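Local atomic coordinates of chloromuconate cycloisomerase (Rhodococcus opacus, PDB entry 4M0X), a protein that belongs to the enolase superfamily, pairing an N-terminal capping domain with a barrel domain that binds manganese. Residues A[122-127]-A[312-316]. Residues are numbered along the deposited sequence; the frame is centred on the assembly and turned at random.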
ATOM      1  N   PRO A 122      30.533 -36.339   8.377  1.00 30.02           N
ATOM      2  CA  PRO A 122      30.562 -34.879   8.289  1.00 29.86           C
ATOM      3  C   PRO A 122      29.190 -34.244   8.564  1.00 30.16           C
ATOM      4  O   PRO A 122      28.165 -34.785   8.146  1.00 31.89           O
ATOM      5  CB  PRO A 122      31.027 -34.615   6.846  1.00 28.68           C
ATOM      6  CG  PRO A 122      30.682 -35.840   6.101  1.00 29.60           C
ATOM      7  CD  PRO A 122      30.799 -36.981   7.079  1.00 29.47           C
ATOM      8  N   VAL A 123      29.153 -33.116   9.270  1.00 29.20           N
ATOM      9  CA  VAL A 123      27.869 -32.506   9.597  1.00 30.26           C
ATOM     10  C   VAL A 123      27.045 -32.350   8.319  1.00 31.90           C
ATOM     11  O   VAL A 123      25.861 -32.686   8.309  1.00 31.54           O
ATOM     12  CB  VAL A 123      28.009 -31.150  10.322  1.00 31.60           C
ATOM     13  CG1 VAL A 123      26.634 -30.535  10.539  1.00 30.65           C
ATOM     14  CG2 VAL A 123      28.738 -31.316  11.658  1.00 31.18           C
ATOM     15  N   SER A 124      27.689 -31.890   7.237  1.00 30.90           N
ATOM     16  CA  SER A 124      27.060 -31.814   5.910  1.00 30.20           C
ATOM     17  C   SER A 124      26.152 -32.981   5.525  1.00 29.38           C
ATOM     18  O   SER A 124      25.193 -32.771   4.808  1.00 29.90           O
ATOM     19  CB  SER A 124      28.093 -31.567   4.815  1.00 33.16           C
ATOM     20  OG  SER A 124      29.101 -32.561   4.813  1.00 36.13           O
ATOM     21  N   ASP A 125      26.442 -34.195   5.994  1.00 31.74           N
ATOM     22  CA  ASP A 125      25.478 -35.317   5.903  1.00 33.77           C
ATOM     23  C   ASP A 125      24.213 -35.058   6.694  1.00 33.76           C
ATOM     24  O   ASP A 125      23.123 -35.118   6.147  1.00 34.43           O
ATOM     25  CB  ASP A 125      26.045 -36.635   6.398  1.00 32.91           C
ATOM     26  CG  ASP A 125      27.021 -37.242   5.442  1.00 35.12           C
ATOM     27  OD1 ASP A 125      27.452 -36.554   4.487  1.00 33.07           O
ATOM     28  OD2 ASP A 125      27.364 -38.425   5.668  1.00 40.17           O
ATOM     29  N   LEU A 126      24.353 -34.766   7.976  1.00 33.79           N
ATOM     30  CA  LEU A 126      23.188 -34.533   8.809  1.00 35.38           C
ATOM     31  C   LEU A 126      22.272 -33.536   8.126  1.00 38.38           C
ATOM     32  O   LEU A 126      21.051 -33.615   8.283  1.00 46.45           O
ATOM     33  CB  LEU A 126      23.585 -34.073  10.214  1.00 34.48           C
ATOM     34  CG  LEU A 126      24.666 -34.972  10.851  1.00 35.06           C
ATOM     35  CD1 LEU A 126      24.929 -34.615  12.301  1.00 36.98           C
ATOM     36  CD2 LEU A 126      24.353 -36.459  10.754  1.00 33.96           C
ATOM     37  N   LEU A 127      22.850 -32.652   7.314  1.00 35.92           N
ATOM     38  CA  LEU A 127      22.087 -31.604   6.632  1.00 35.48           C
ATOM     39  C   LEU A 127      21.386 -32.016   5.325  1.00 34.81           C
ATOM     40  O   LEU A 127      20.587 -31.262   4.777  1.00 33.16           O
ATOM     41  CB  LEU A 127      22.985 -30.393   6.377  1.00 37.95           C
ATOM     42  CG  LEU A 127      22.819 -29.240   7.374  1.00 41.98           C
ATOM     43  CD1 LEU A 127      23.210 -29.646   8.791  1.00 43.72           C
ATOM     44  CD2 LEU A 127      23.608 -28.016   6.932  1.00 43.95           C
ATOM     45  N   GLN A 312      31.056 -26.468   5.176  1.00 27.17           N
ATOM     46  CA  GLN A 312      30.106 -27.552   4.990  1.00 27.72           C
ATOM     47  C   GLN A 312      28.694 -27.000   4.761  1.00 26.64           C
ATOM     48  O   GLN A 312      28.023 -27.388   3.805  1.00 25.59           O
ATOM     49  CB  GLN A 312      30.166 -28.547   6.147  1.00 27.14           C
ATOM     50  CG  GLN A 312      31.251 -29.586   5.959  1.00 28.50           C
ATOM     51  CD  GLN A 312      31.358 -30.553   7.115  1.00 29.50           C
ATOM     52  OE1 GLN A 312      30.348 -30.982   7.684  1.00 31.91           O
ATOM     53  NE2 GLN A 312      32.583 -30.907   7.471  1.00 28.96           N
ATOM     54  N   LEU A 313      28.258 -26.089   5.625  1.00 26.62           N
ATOM     55  CA  LEU A 313      26.983 -25.395   5.426  1.00 27.33           C
ATOM     56  C   LEU A 313      26.836 -24.945   3.973  1.00 27.77           C
ATOM     57  O   LEU A 313      25.903 -25.363   3.259  1.00 25.22           O
ATOM     58  CB  LEU A 313      26.879 -24.184   6.355  1.00 27.27           C
ATOM     59  CG  LEU A 313      25.677 -23.277   6.106  1.00 28.68           C
ATOM     60  CD1 LEU A 313      24.376 -24.031   6.373  1.00 30.59           C
ATOM     61  CD2 LEU A 313      25.755 -22.046   6.985  1.00 27.20           C
ATOM     62  N   TYR A 314      27.790 -24.110   3.540  1.00 28.90           N
ATOM     63  CA  TYR A 314      27.772 -23.500   2.216  1.00 27.19           C
ATOM     64  C   TYR A 314      27.747 -24.565   1.128  1.00 27.27           C
ATOM     65  O   TYR A 314      27.097 -24.389   0.111  1.00 30.61           O
ATOM     66  CB  TYR A 314      28.952 -22.552   2.038  1.00 28.33           C
ATOM     67  CG  TYR A 314      29.107 -21.465   3.100  1.00 29.43           C
ATOM     68  CD1 TYR A 314      28.102 -21.222   4.036  1.00 29.21           C
ATOM     69  CD2 TYR A 314      30.249 -20.641   3.135  1.00 28.80           C
ATOM     70  CE1 TYR A 314      28.234 -20.226   4.993  1.00 29.11           C
ATOM     71  CE2 TYR A 314      30.381 -19.635   4.100  1.00 28.70           C
ATOM     72  CZ  TYR A 314      29.368 -19.440   5.029  1.00 29.76           C
ATOM     73  OH  TYR A 314      29.446 -18.458   6.005  1.00 30.66           O
ATOM     74  N   GLY A 315      28.432 -25.677   1.345  1.00 26.65           N
ATOM     75  CA  GLY A 315      28.329 -26.807   0.435  1.00 26.90           C
ATOM     76  C   GLY A 315      26.971 -27.533   0.438  1.00 28.36           C
ATOM     77  O   GLY A 315      26.625 -28.201  -0.556  1.00 29.63           O
ATOM     78  N   THR A 316      26.207 -27.451   1.530  1.00 25.01           N
ATOM     79  CA  THR A 316      24.887 -28.057   1.500  1.00 25.07           C
ATOM     80  C   THR A 316      23.894 -27.137   0.817  1.00 25.39           C
ATOM     81  O   THR A 316      22.861 -27.566   0.377  1.00 26.29           O
ATOM     82  CB  THR A 316      24.313 -28.477   2.892  1.00 24.48           C
ATOM     83  OG1 THR A 316      23.841 -27.339   3.616  1.00 24.06           O
ATOM     84  CG2 THR A 316      25.316 -29.249   3.741  1.00 24.92           C
TER
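With CG anti to its own carbonyl carbon (chi1 -85°) and the chain extended beyond it, the side chain of Q312 reaches from the last turns of helix 304-316 to the start of the short helix 123-126. There OE1 accepts a nearly straight hydrogen bond from S124 N, 2.8 Å away with an N-H...O angle of 175°; the donor lies tilted 22° from the carbonyl plane. V123 N is also close to OE1, but the angle is too poor for a bond; V123 has a backbone hydrogen bond with G355. Glutamine suits the place because one amide can serve two backbones: OE1 takes the amide of S124, while NE2 makes a weak hydrogen bond to G355 O. P122, which has no N-H to satisfy, lays its CB 3.8 Å from Q312 OE1, and the small S124 lets the helices come close, CA to CA 5.3 Å from Q312.

One turn further along, T316 turns OG1 back to L313 O (2.9 Å), in the carbonyl plane and on a lone pair, the intrahelical bond common for threonine in helices. This directs the methyl CG2 to S124 and L127, 3.7 Å from L127 CB. The side chains of L127 and T316 cross at about a right angle, and L127 CD2 also meets L313 CD1 at 4.1 Å. L313 continues this apolar surface onto L278 and A281 of helix 278-291.

The contact joins a short helix in the N-terminal part of the chain to helix 304-316 of the barrel part, where R131 NE donates to T316 O at the helix end. A polar end and an apolar end thus divide the work: the glutamine carbonyl satisfies a buried amide in the first turn of helix 123-126, while methyl groups fill the interface beside it.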